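Local coordinates for N-terminal acetyltransferase-like protein (Chaetomium thermophilum, PDB 5NNP), which is probably the TPR-repeat auxiliary subunit of an N-terminal acetyltransferase, a helical scaffold for the partner chain bound to it, at residues Ala32-Leu37 with Ser48-Ile53; Thr90-Asp95 with Trp520-Phe525; Lys99-Ala104 with His112-Asp117. All coordinates share one frame; numbering follows the deposited sequence.

Interaction 1: Ala32-Leu37 with Ser48-Ile53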
loop_
_atom_site.group_PDB
_atom_site.type_symbol
_atom_site.label_atom_id
_atom_site.label_comp_id
_atom_site.label_asym_id
_atom_site.label_seq_id
_atom_site.Cartn_x
_atom_site.Cartn_y
_atom_site.Cartn_z
ATOM N N ALA A 32 -30.177 11.448 36.128
ATOM C CA ALA A 32 -30.079 10.402 37.136
ATOM C C ALA A 32 -28.796 10.546 37.942
ATOM O O ALA A 32 -28.828 10.550 39.172
ATOM C CB ALA A 32 -30.142 9.030 36.485
ATOM N N ALA A 33 -27.669 10.663 37.244
ATOM C CA ALA A 33 -26.368 10.813 37.899
ATOM C C ALA A 33 -26.304 12.074 38.755
ATOM O O ALA A 33 -25.707 12.074 39.828
ATOM C CB ALA A 33 -25.248 10.825 36.868
ATOM N N GLU A 34 -26.929 13.147 38.282
ATOM C CA GLU A 34 -26.930 14.402 39.022
ATOM C C GLU A 34 -27.629 14.269 40.366
ATOM O O GLU A 34 -27.349 15.032 41.289
ATOM C CB GLU A 34 -27.589 15.514 38.210
ATOM C CG GLU A 34 -26.812 16.816 38.248
ATOM C CD GLU A 34 -25.400 16.659 37.704
ATOM O OE1 GLU A 34 -25.160 15.705 36.930
ATOM O OE2 GLU A 34 -24.527 17.484 38.051
ATOM N N GLN A 35 -28.537 13.301 40.478
ATOM C CA GLN A 35 -29.228 13.068 41.741
ATOM C C GLN A 35 -28.330 12.360 42.761
ATOM O O GLN A 35 -28.528 12.495 43.968
ATOM C CB GLN A 35 -30.505 12.261 41.523
ATOM C CG GLN A 35 -31.453 12.328 42.713
ATOM C CD GLN A 35 -32.699 11.488 42.526
ATOM O OE1 GLN A 35 -32.813 10.739 41.553
ATOM N NE2 GLN A 35 -33.641 11.607 43.458
ATOM N N ILE A 36 -27.347 11.604 42.279
ATOM C CA ILE A 36 -26.388 10.961 43.171
ATOM C C ILE A 36 -25.349 11.963 43.647
ATOM O O ILE A 36 -24.920 11.926 44.801
ATOM C CB ILE A 36 -25.656 9.789 42.491
ATOM C CG1 ILE A 36 -26.650 8.820 41.856
ATOM C CG2 ILE A 36 -24.762 9.065 43.487
ATOM C CD1 ILE A 36 -25.990 7.614 41.237
ATOM N N LEU A 37 -24.951 12.854 42.740
ATOM C CA LEU A 37 -23.882 13.815 42.995
ATOM C C LEU A 37 -24.330 14.981 43.890
ATOM O O LEU A 37 -23.499 15.722 44.422
ATOM C CB LEU A 37 -23.335 14.348 41.664
ATOM C CG LEU A 37 -22.624 13.357 40.732
ATOM C CD1 LEU A 37 -22.319 13.987 39.370
ATOM C CD2 LEU A 37 -21.350 12.811 41.374
ATOM N N SER A 48 -17.121 9.607 36.718
ATOM C CA SER A 48 -16.579 8.967 35.518
ATOM C C SER A 48 -17.671 8.607 34.516
ATOM O O SER A 48 -17.502 8.805 33.317
ATOM C CB SER A 48 -15.795 7.700 35.883
ATOM O OG SER A 48 -14.701 7.988 36.730
ATOM N N MET A 49 -18.778 8.060 35.012
ATOM C CA MET A 49 -19.905 7.698 34.156
ATOM C C MET A 49 -20.504 8.924 33.492
ATOM O O MET A 49 -21.008 8.856 32.375
ATOM C CB MET A 49 -20.975 6.964 34.957
ATOM C CG MET A 49 -20.580 5.559 35.349
ATOM S SD MET A 49 -20.091 4.616 33.900
ATOM C CE MET A 49 -21.536 4.830 32.864
ATOM N N LYS A 50 -20.448 10.047 34.195
ATOM C CA LYS A 50 -20.925 11.311 33.655
ATOM C C LYS A 50 -19.937 11.844 32.623
ATOM O O LYS A 50 -20.334 12.471 31.638
ATOM C CB LYS A 50 -21.134 12.322 34.784
ATOM C CG LYS A 50 -21.534 13.709 34.330
ATOM C CD LYS A 50 -21.658 14.641 35.528
ATOM C CE LYS A 50 -22.056 16.055 35.116
ATOM N NZ LYS A 50 -22.207 16.961 36.290
ATOM N N ALA A 51 -18.652 11.579 32.859
ATOM C CA ALA A 51 -17.580 11.980 31.953
ATOM C C ALA A 51 -17.719 11.300 30.604
ATOM O O ALA A 51 -17.423 11.901 29.577
ATOM C CB ALA A 51 -16.228 11.667 32.557
ATOM N N LEU A 52 -18.177 10.050 30.613
ATOM C CA LEU A 52 -18.423 9.305 29.377
ATOM C C LEU A 52 -19.502 9.961 28.535
ATOM O O LEU A 52 -19.308 10.212 27.348
ATOM C CB LEU A 52 -18.837 7.867 29.675
ATOM C CG LEU A 52 -17.768 6.794 29.843
ATOM C CD1 LEU A 52 -18.432 5.424 29.941
ATOM C CD2 LEU A 52 -16.767 6.839 28.704
ATOM N N ILE A 53 -20.644 10.220 29.164
ATOM C CA ILE A 53 -21.781 10.834 28.490
ATOM C C ILE A 53 -21.416 12.207 27.944
ATOM O O ILE A 53 -21.852 12.585 26.859
ATOM C CB ILE A 53 -22.989 10.960 29.431
ATOM C CG1 ILE A 53 -23.432 9.573 29.904
ATOM C CG2 ILE A 53 -24.136 11.677 28.731
ATOM C CD1 ILE A 53 -24.588 9.586 30.894
#

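Interaction 2: Thr90-Asp95 with Trp520-Phe525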
loop_
_atom_site.group_PDB
_atom_site.type_symbol
_atom_site.label_atom_id
_atom_site.label_comp_id
_atom_site.label_asym_id
_atom_site.label_seq_id
_atom_site.Cartn_x
_atom_site.Cartn_y
_atom_site.Cartn_z
ATOM N N THR A 90 -10.622 7.121 22.387
ATOM C CA THR A 90 -11.537 7.813 21.491
ATOM C C THR A 90 -10.852 8.968 20.783
ATOM O O THR A 90 -11.054 9.169 19.586
ATOM C CB THR A 90 -12.763 8.367 22.225
ATOM O OG1 THR A 90 -13.461 7.303 22.869
ATOM C CG2 THR A 90 -13.697 9.021 21.239
ATOM N N ASN A 91 -10.063 9.732 21.537
ATOM C CA ASN A 91 -9.316 10.868 20.997
ATOM C C ASN A 91 -8.007 10.443 20.337
ATOM O O ASN A 91 -7.118 11.258 20.110
ATOM C CB ASN A 91 -9.041 11.899 22.093
ATOM C CG ASN A 91 -10.286 12.709 22.460
ATOM O OD1 ASN A 91 -10.592 13.718 21.821
ATOM N ND2 ASN A 91 -11.008 12.267 23.491
ATOM N N LYS A 92 -7.909 9.153 20.044
ATOM C CA LYS A 92 -6.823 8.584 19.254
ATOM C C LYS A 92 -5.443 8.663 19.902
ATOM O O LYS A 92 -4.439 8.420 19.235
ATOM C CB LYS A 92 -6.781 9.248 17.883
ATOM C CG LYS A 92 -8.082 9.113 17.134
ATOM C CD LYS A 92 -8.660 7.731 17.339
ATOM C CE LYS A 92 -10.059 7.649 16.763
ATOM N NZ LYS A 92 -10.042 8.086 15.357
ATOM N N ASN A 93 -5.402 8.988 21.191
ATOM C CA ASN A 93 -4.167 8.924 21.962
ATOM C C ASN A 93 -3.985 7.550 22.592
ATOM O O ASN A 93 -4.176 7.356 23.798
ATOM C CB ASN A 93 -4.139 9.994 23.047
ATOM C CG ASN A 93 -2.804 10.041 23.785
ATOM O OD1 ASN A 93 -1.933 9.180 23.604
ATOM N ND2 ASN A 93 -2.642 11.050 24.629
ATOM N N PHE A 94 -3.591 6.599 21.767
ATOM C CA PHE A 94 -3.478 5.212 22.179
ATOM C C PHE A 94 -2.426 4.997 23.246
ATOM O O PHE A 94 -2.457 4.014 23.975
ATOM C CB PHE A 94 -3.171 4.345 20.962
ATOM C CG PHE A 94 -4.247 4.394 19.913
ATOM C CD1 PHE A 94 -5.560 4.676 20.272
ATOM C CD2 PHE A 94 -3.950 4.174 18.582
ATOM C CE1 PHE A 94 -6.558 4.720 19.328
ATOM C CE2 PHE A 94 -4.931 4.217 17.638
ATOM C CZ PHE A 94 -6.249 4.489 18.008
ATOM N N ASP A 95 -1.480 5.905 23.352
ATOM C CA ASP A 95 -0.408 5.649 24.281
ATOM C C ASP A 95 -0.864 5.953 25.689
ATOM O O ASP A 95 -0.576 5.200 26.619
ATOM C CB ASP A 95 0.834 6.451 23.924
ATOM C CG ASP A 95 2.092 5.634 24.060
ATOM O OD1 ASP A 95 2.390 4.860 23.119
ATOM O OD2 ASP A 95 2.757 5.745 25.117
ATOM N N TRP A 520 -4.802 5.339 7.396
ATOM C CA TRP A 520 -4.211 4.094 6.964
ATOM C C TRP A 520 -3.501 3.416 8.132
ATOM O O TRP A 520 -3.558 2.190 8.287
ATOM C CB TRP A 520 -3.256 4.373 5.808
ATOM C CG TRP A 520 -3.985 4.726 4.542
ATOM C CD1 TRP A 520 -5.336 4.801 4.379
ATOM C CD2 TRP A 520 -3.408 5.019 3.259
ATOM N NE1 TRP A 520 -5.639 5.134 3.080
ATOM C CE2 TRP A 520 -4.479 5.266 2.372
ATOM C CE3 TRP A 520 -2.094 5.109 2.778
ATOM C CZ2 TRP A 520 -4.275 5.604 1.026
ATOM C CZ3 TRP A 520 -1.893 5.440 1.431
ATOM C CH2 TRP A 520 -2.977 5.679 0.575
ATOM N N GLN A 521 -2.854 4.216 8.976
ATOM C CA GLN A 521 -2.186 3.650 10.135
ATOM C C GLN A 521 -3.187 3.143 11.167
ATOM O O GLN A 521 -2.908 2.219 11.917
ATOM C CB GLN A 521 -1.257 4.666 10.790
ATOM C CG GLN A 521 -0.491 4.069 11.963
ATOM C CD GLN A 521 0.505 5.022 12.588
ATOM O OE1 GLN A 521 0.709 6.143 12.124
ATOM N NE2 GLN A 521 1.132 4.575 13.657
ATOM N N GLU A 522 -4.359 3.752 11.203
ATOM C CA GLU A 522 -5.342 3.410 12.204
ATOM C C GLU A 522 -6.229 2.270 11.683
ATOM O O GLU A 522 -6.886 1.558 12.457
ATOM C CB GLU A 522 -6.162 4.641 12.581
ATOM C CG GLU A 522 -7.168 4.385 13.686
ATOM C CD GLU A 522 -7.858 5.659 14.171
ATOM O OE1 GLU A 522 -8.861 5.539 14.916
ATOM O OE2 GLU A 522 -7.394 6.775 13.821
ATOM N N ASP A 523 -6.203 2.089 10.365
ATOM C CA ASP A 523 -7.009 1.070 9.701
ATOM C C ASP A 523 -6.661 -0.357 10.138
ATOM O O ASP A 523 -7.505 -1.246 10.096
ATOM C CB ASP A 523 -6.869 1.190 8.175
ATOM C CG ASP A 523 -7.797 2.242 7.593
ATOM O OD1 ASP A 523 -8.769 2.610 8.292
ATOM O OD2 ASP A 523 -7.568 2.698 6.449
ATOM N N GLN A 524 -5.424 -0.573 10.567
ATOM C CA GLN A 524 -4.980 -1.904 10.951
ATOM C C GLN A 524 -5.571 -2.318 12.317
ATOM O O GLN A 524 -5.411 -3.460 12.752
ATOM C CB GLN A 524 -3.460 -1.937 10.999
ATOM C CG GLN A 524 -2.938 -1.073 12.132
ATOM C CD GLN A 524 -1.426 -1.025 12.215
ATOM O OE1 GLN A 524 -0.749 -2.053 12.186
ATOM N NE2 GLN A 524 -0.893 0.174 12.332
ATOM N N PHE A 525 -6.279 -1.395 12.965
ATOM C CA PHE A 525 -6.682 -1.545 14.361
ATOM C C PHE A 525 -7.635 -2.721 14.631
ATOM O O PHE A 525 -7.421 -3.518 15.545
ATOM C CB PHE A 525 -7.320 -0.239 14.852
ATOM C CG PHE A 525 -7.485 -0.161 16.356
ATOM C CD1 PHE A 525 -8.585 -0.724 16.985
ATOM C CD2 PHE A 525 -6.532 0.461 17.138
ATOM C CE1 PHE A 525 -8.736 -0.650 18.368
ATOM C CE2 PHE A 525 -6.674 0.534 18.516
ATOM C CZ PHE A 525 -7.776 -0.020 19.134
#

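Interaction 3: Lys99-Ala104 with His112-Asp117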
loop_
_atom_site.group_PDB
_atom_site.type_symbol
_atom_site.label_atom_id
_atom_site.label_comp_id
_atom_site.label_asym_id
_atom_site.label_seq_id
_atom_site.Cartn_x
_atom_site.Cartn_y
_atom_site.Cartn_z
ATOM N N LYS A 99 -1.625 3.265 29.236
ATOM C CA LYS A 99 -1.254 3.483 30.628
ATOM C C LYS A 99 -2.441 3.303 31.563
ATOM O O LYS A 99 -2.292 2.789 32.662
ATOM C CB LYS A 99 -0.673 4.889 30.815
ATOM C CG LYS A 99 0.576 5.163 30.025
ATOM C CD LYS A 99 0.921 6.639 30.100
ATOM C CE LYS A 99 2.407 6.889 30.099
ATOM N NZ LYS A 99 3.045 6.277 28.935
ATOM N N ALA A 100 -3.615 3.748 31.111
ATOM C CA ALA A 100 -4.823 3.771 31.930
ATOM C C ALA A 100 -5.537 2.409 31.938
ATOM O O ALA A 100 -6.000 1.944 32.983
ATOM C CB ALA A 100 -5.758 4.874 31.438
ATOM N N TYR A 101 -5.625 1.772 30.776
ATOM C CA TYR A 101 -6.129 0.403 30.705
ATOM C C TYR A 101 -5.301 -0.539 31.585
ATOM O O TYR A 101 -5.847 -1.378 32.310
ATOM C CB TYR A 101 -6.120 -0.098 29.265
ATOM C CG TYR A 101 -7.372 0.217 28.491
ATOM C CD1 TYR A 101 -7.537 1.436 27.846
ATOM C CD2 TYR A 101 -8.396 -0.717 28.396
ATOM C CE1 TYR A 101 -8.693 1.711 27.128
ATOM C CE2 TYR A 101 -9.551 -0.449 27.688
ATOM C CZ TYR A 101 -9.699 0.758 27.055
ATOM O OH TYR A 101 -10.863 0.993 26.349
ATOM N N LYS A 102 -3.980 -0.388 31.515
ATOM C CA LYS A 102 -3.048 -1.243 32.251
ATOM C C LYS A 102 -3.276 -1.203 33.767
ATOM O O LYS A 102 -3.195 -2.227 34.456
ATOM C CB LYS A 102 -1.615 -0.832 31.933
ATOM C CG LYS A 102 -0.598 -1.904 32.162
ATOM C CD LYS A 102 0.517 -1.826 31.126
ATOM C CE LYS A 102 1.286 -0.535 31.251
ATOM N NZ LYS A 102 2.491 -0.606 30.396
ATOM N N PHE A 103 -3.556 -0.011 34.282
ATOM C CA PHE A 103 -3.763 0.168 35.712
ATOM C C PHE A 103 -5.157 -0.328 36.117
ATOM O O PHE A 103 -5.328 -0.992 37.158
ATOM C CB PHE A 103 -3.567 1.633 36.101
ATOM C CG PHE A 103 -3.338 1.841 37.572
ATOM C CD1 PHE A 103 -2.203 1.328 38.191
ATOM C CD2 PHE A 103 -4.251 2.550 38.333
ATOM C CE1 PHE A 103 -1.966 1.519 39.553
ATOM C CE2 PHE A 103 -4.038 2.745 39.690
ATOM C CZ PHE A 103 -2.889 2.228 40.310
ATOM N N ALA A 104 -6.146 -0.020 35.286
ATOM C CA ALA A 104 -7.483 -0.571 35.482
ATOM C C ALA A 104 -7.414 -2.103 35.603
ATOM O O ALA A 104 -7.991 -2.695 36.525
ATOM C CB ALA A 104 -8.403 -0.154 34.348
ATOM N N HIS A 112 -12.321 -9.267 31.463
ATOM C CA HIS A 112 -11.944 -9.730 30.136
ATOM C C HIS A 112 -11.991 -8.607 29.115
ATOM O O HIS A 112 -11.220 -8.617 28.156
ATOM C CB HIS A 112 -12.837 -10.893 29.685
ATOM C CG HIS A 112 -12.510 -12.190 30.362
ATOM N ND1 HIS A 112 -12.612 -12.362 31.726
ATOM C CD2 HIS A 112 -12.049 -13.365 29.870
ATOM C CE1 HIS A 112 -12.243 -13.590 32.043
ATOM N NE2 HIS A 112 -11.896 -14.219 30.935
ATOM N N GLN A 113 -12.885 -7.638 29.323
ATOM C CA GLN A 113 -13.019 -6.537 28.380
ATOM C C GLN A 113 -11.795 -5.625 28.427
ATOM O O GLN A 113 -11.272 -5.186 27.391
ATOM C CB GLN A 113 -14.273 -5.722 28.663
ATOM C CG GLN A 113 -14.414 -4.504 27.759
ATOM C CD GLN A 113 -15.504 -3.547 28.213
ATOM O OE1 GLN A 113 -15.897 -3.534 29.387
ATOM N NE2 GLN A 113 -16.008 -2.745 27.281
ATOM N N ILE A 114 -11.353 -5.329 29.643
ATOM C CA ILE A 114 -10.221 -4.447 29.814
ATOM C C ILE A 114 -8.961 -5.084 29.231
ATOM O O ILE A 114 -8.185 -4.412 28.543
ATOM C CB ILE A 114 -10.030 -4.076 31.297
ATOM C CG1 ILE A 114 -11.185 -3.163 31.737
ATOM C CG2 ILE A 114 -8.687 -3.401 31.521
ATOM C CD1 ILE A 114 -11.177 -2.784 33.207
ATOM N N GLN A 115 -8.774 -6.379 29.474
ATOM C CA GLN A 115 -7.596 -7.090 28.971
ATOM C C GLN A 115 -7.638 -7.187 27.461
ATOM O O GLN A 115 -6.610 -7.088 26.795
ATOM C CB GLN A 115 -7.493 -8.498 29.577
ATOM C CG GLN A 115 -6.403 -9.386 28.957
ATOM C CD GLN A 115 -4.981 -8.861 29.214
ATOM O OE1 GLN A 115 -4.298 -9.329 30.112
ATOM N NE2 GLN A 115 -4.543 -7.882 28.423
ATOM N N ARG A 116 -8.838 -7.388 26.927
ATOM C CA ARG A 116 -9.037 -7.512 25.486
ATOM C C ARG A 116 -8.639 -6.227 24.766
ATOM O O ARG A 116 -7.911 -6.263 23.777
ATOM C CB ARG A 116 -10.492 -7.865 25.184
ATOM C CG ARG A 116 -10.804 -8.130 23.734
ATOM C CD ARG A 116 -12.207 -8.714 23.589
ATOM N NE ARG A 116 -13.206 -8.017 24.405
ATOM C CZ ARG A 116 -13.962 -7.009 23.969
ATOM N NH1 ARG A 116 -13.832 -6.575 22.718
ATOM N NH2 ARG A 116 -14.849 -6.431 24.778
ATOM N N ASP A 117 -9.090 -5.096 25.299
ATOM C CA ASP A 117 -8.925 -3.812 24.644
ATOM C C ASP A 117 -7.513 -3.291 24.776
ATOM O O ASP A 117 -6.978 -2.692 23.842
ATOM C CB ASP A 117 -9.933 -2.823 25.196
ATOM C CG ASP A 117 -11.352 -3.155 24.763
ATOM O OD1 ASP A 117 -11.522 -3.717 23.660
ATOM O OD2 ASP A 117 -12.300 -2.870 25.520
HETATM O O HOH W 1 -12.895 -0.684 26.736
#

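Interaction 1: Ala32-Leu37 with Ser48-Ile53
Glu34 and Lys50 reach across the gap between two successive helices, 26-37 and 44-55, and their charged ends form a salt bridge. The evidence is the distance of 3.0 Å from Lys50 NZ to Glu34 OE2, where the ammonium meets the syn lone pair, on the side of the other carboxylate oxygen. A second, weak hydrogen bond runs from Lys50 NZ to Glu34 OE1 at 3.3 Å, so one nitrogen faces both oxygens of the group. The torsions explain the reach: CG of Lys50 lies anti to the backbone N (chi1 176°), and all later bonds are extended, so the chain is a straight rod aimed at the first helix. Glu34 behaves differently, bending at chi2 (59°) to carry its carboxylate toward the amine. The two chains approach at a slant.

The apolar part of the contact is a single approach, CD1 of Leu37 resting 4.0 Å from CD of Lys50. The middle of the lysine chain thus meets a methyl group while its tip serves the charge; Lys50 also touches Leu66 of helix 60-73. A methionine in its place would probably leave the Glu34 carboxylate without its positive mate.

Just 144 Å² is buried, and Glu34 is exposed, so this is a surface contact. Buried packing lies beside it, where Ala33 and Ile36 touch Thr46 of helix 44-55. Consecutive helices packed in this way are characteristic of a tetratricopeptide array, here near its N-terminal end.

Interaction 2: Thr90-Asp95 with Trp520-Phe525
Lys92 and Phe94, in the turn between helices 78-90 and 94-107 of a predicted tetratricopeptide repeat, meet Glu522 and Phe525 at the C-terminal end of helix 503-523. Lys92 is the C-prime residue of a Schellman motif that ends helix 78-90, and its positive phi of 66° fits that role. Asn93 then takes the N-cap position of the next helix, with OD1 accepting a weak capping bond from Asp95 N.

The polar half of the contact is a salt bridge of 2.8 Å between Lys92 NZ and Glu522 OE1, whose syn lone pair is used. A weak hydrogen bond to Glu522 OE2 accompanies it, at 3.3 Å from Lys92 NZ. The side chains cross at about a right angle: Glu522 stretches out with CG anti to the backbone N (chi1 -177°), whereas the lysine chain folds at chi2 and chi4 to bring its amine over.

The apolar half joins two rings. The centroids of the Phe94 and Phe525 rings are 5.3 Å apart and their planes inclined at 39°, so the rings meet at a slant. Phe525 CE2 lies over one face of the Phe94 ring, displaced toward its rim and 4.0 Å from Phe94 CZ. Both rings also touch helix 112-124, Phe94 on Leu121 and Phe525 on Val120, so three helical elements converge here.

The Phe94 ring has further neighbours: Glu522 OE1 stands at its edge, near the ring plane, and on the face opposite Phe525 the carbonyl oxygen Lys92 O sits above the ring centre.

Interaction 3: Lys99-Ala104 with His112-Asp117
Segments 99-104 and 112-117, on helices 94-107 and 112-124, run roughly antiparallel, at 147° between their directions and 9.3 Å apart at closest approach of their axes, with Tyr101 and Ile114 carrying the nearest pair of CA atoms, 6.4 Å from each other.

Tyr101 supplies most of the surface that segment 99-104 buries here. Its CE2 comes within 3.5 Å of CB of Asp117, which approaches the ring obliquely, and the ring stands nearly perpendicular to the carboxylate, at 89°. Ile114 O lies at the ring's edge, near its plane, 3.7 Å from Tyr101 CD2. Beyond the ring, one water spans the contact in the plane of the tyrosine: it is 2.7 Å from Tyr101 OH and donates to Asp117 OD2 at 2.6 Å. The aspartate therefore offers the tyrosine both its methylene, by packing, and its carboxylate, by way of the solvent molecule.

The branches of Ile114 divide the remaining work. CG2, placed anti to the backbone N, packs against the first helix's backbone, 3.6 Å from Tyr101 O. CD1, at the end of the longer branch, reaches a different residue one turn along and sits 4.0 Å from Ala104 CB.

His82 of helix 78-90 touches both Tyr101, ring to ring, and Ile114, placing the contact where three helices meet. Helices 78-90 and 94-107 lie in the predicted tetratricopeptide repeat 78-111, and helix 112-124 follows it directly. Packing of a repeat's second helix on the next helix in the chain is one of the contacts that join successive units in tetratricopeptide superhelices.

From the N terminus, interaction 1 comes first and closes a short loop, ten residues between its segments, joining helices 26-37 and 44-55 and ending before the others begin. Interaction 2 opens next at the turn before helix 94-107 and closes only after 424 intervening residues, at the end of helix 503-523. Interaction 3 is nested inside that long loop and joins helices 94-107 and 112-124, with seven residues between its segments. Interactions 2 and 3 share helix 94-107, and their centres lie about 16 Å apart; interaction 1 is about 27 and 22 Å away from them, centre to centre. Two contacts are thus local to the N-terminal repeats, while interaction 2 ties those repeats to a distant part of the same chain.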